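Local coordinates for hypothetical protein AGR_L_1239 (Agrobacterium tumefaciens str. C58, PDB 1VQS) that is of unknown function but belongs to the NIPSNAP family and adopts a ferredoxin-like fold of the dimeric alpha-beta barrel type, at residues B[86-89]-B[90-93]. Residues are numbered along the deposited sequence; the frame is centred on the assembly and turned at random. Where two conformers were deposited one is given.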
# COMPACT_ATOMS: atom_id res chain seq x y z
N PRO B 86 0.83 13.88 -33.53
CA PRO B 86 1.97 14.69 -33.09
C PRO B 86 1.58 15.94 -32.29
O PRO B 86 2.40 16.46 -31.54
CB PRO B 86 2.67 15.08 -34.40
CG PRO B 86 1.66 14.92 -35.45
CD PRO B 86 0.75 13.80 -35.00
N ARG B 87 0.34 16.41 -32.43
CA ARG B 87 -0.12 17.54 -31.62
C ARG B 87 -0.23 17.14 -30.15
O ARG B 87 -0.06 17.96 -29.25
CB ARG B 87 -1.45 18.06 -32.15
CG ARG B 87 -1.33 18.64 -33.54
CD ARG B 87 -2.67 19.20 -34.05
NE ARG B 87 -2.99 20.46 -33.40
CZ ARG B 87 -4.21 20.84 -33.00
NH1 ARG B 87 -5.24 20.03 -33.12
NH2 ARG B 87 -4.37 22.03 -32.45
N TRP B 88 -0.56 15.89 -29.89
CA TRP B 88 -0.61 15.38 -28.53
C TRP B 88 0.78 15.00 -28.03
O TRP B 88 1.12 15.30 -26.89
CB TRP B 88 -1.53 14.17 -28.42
CG TRP B 88 -1.68 13.61 -27.02
CD1 TRP B 88 -1.25 12.40 -26.57
CD2 TRP B 88 -2.27 14.27 -25.89
NE1 TRP B 88 -1.59 12.25 -25.25
CE2 TRP B 88 -2.19 13.39 -24.81
CE3 TRP B 88 -2.85 15.53 -25.71
CZ2 TRP B 88 -2.70 13.72 -23.55
CZ3 TRP B 88 -3.36 15.85 -24.47
CH2 TRP B 88 -3.27 14.94 -23.40
N LEU B 89 1.61 14.38 -28.87
CA LEU B 89 2.97 14.00 -28.48
C LEU B 89 3.81 15.23 -28.17
O LEU B 89 4.72 15.16 -27.34
CB LEU B 89 3.61 13.16 -29.55
CG LEU B 89 2.92 11.82 -29.83
CD1 LEU B 89 3.50 11.17 -31.07
CD2 LEU B 89 3.09 10.88 -28.66
N SER B 90 3.51 16.35 -28.81
CA SER B 90 4.23 17.61 -28.52
C SER B 90 3.69 18.28 -27.25
O SER B 90 4.37 19.14 -26.67
CB SER B 90 4.24 18.57 -29.69
OG SER B 90 2.95 18.90 -30.12
N PHE B 91 2.47 17.93 -26.86
CA PHE B 91 1.93 18.42 -25.60
C PHE B 91 2.43 17.64 -24.39
O PHE B 91 2.76 18.23 -23.34
CB PHE B 91 0.37 18.38 -25.59
CG PHE B 91 -0.20 18.62 -24.22
CD1 PHE B 91 -0.21 19.90 -23.69
CD2 PHE B 91 -0.65 17.57 -23.44
CE1 PHE B 91 -0.66 20.13 -22.39
CE2 PHE B 91 -1.12 17.80 -22.14
CZ PHE B 91 -1.11 19.09 -21.63
N LEU B 92 2.49 16.32 -24.51
CA LEU B 92 2.86 15.45 -23.39
C LEU B 92 4.10 15.87 -22.57
O LEU B 92 4.08 15.71 -21.35
CB LEU B 92 2.98 13.99 -23.82
CG LEU B 92 1.67 13.22 -24.07
CD1 LEU B 92 2.01 11.83 -24.62
CD2 LEU B 92 0.84 13.12 -22.80
N PRO B 93 5.18 16.37 -23.21
CA PRO B 93 6.34 16.77 -22.40
C PRO B 93 6.01 17.79 -21.33
O PRO B 93 6.74 17.91 -20.33
CB PRO B 93 7.31 17.37 -23.43
CG PRO B 93 6.95 16.66 -24.71
CD PRO B 93 5.45 16.51 -24.66
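Leu92 lies over one face of the Trp88 indole, four residues further along the chain. Its CG sits 3.9 Å from the centroid of the Trp88 five-membered ring and close to the ring normal, a CH-pi contact. Leu92 CD2 presses on the same indole, 3.6 Å from Trp88 CE2. Phe91 meets the far part of the six-membered ring, at CZ3 and CH2. Phe91 CD2 comes within 3.4 Å of Trp88 CZ3, and the two ring planes are tilted by 31°. With CG anti to the backbone N (chi1 -178°), the Trp88 indole is turned along the chain toward Phe91 and Leu92.

This is the tight side. Trp88 and Phe91 are buried, and both reach the helix 27-46, at Ile41 and Gln42 for Trp88 and at Glu37 for Phe91. Trp88 also packs on Leu82 and Met83 of helix 72-84.

The backbone holds the same turn. Leu92 N donates to Trp88 O at 2.9 Å, a fairly straight bond of 157°. Phe91 N adds a weak bond to that oxygen.

Ser90 is exposed. Its N donates to Pro86 O from above the carbonyl plane. Ser90 OG adds a second bond to Pro86 O at 2.9 Å in one of two conformers, so this one is doubtful. Separately, Leu89 and Leu92 meet loosely, with 4.3 Å between Leu89 CD2 and Leu92 CD1. Pro93 has no N-H to give to Leu89 O; its CD lies 3.1 Å from that oxygen instead.

Residues 86-93 thus have a mixed exposed side of Pro86, Leu89, Ser90 and Pro93. The buried indole is the shared apolar surface: it takes Leu92 over one face and Phe91 at its six-membered ring while touching helices 27-46 and 72-84.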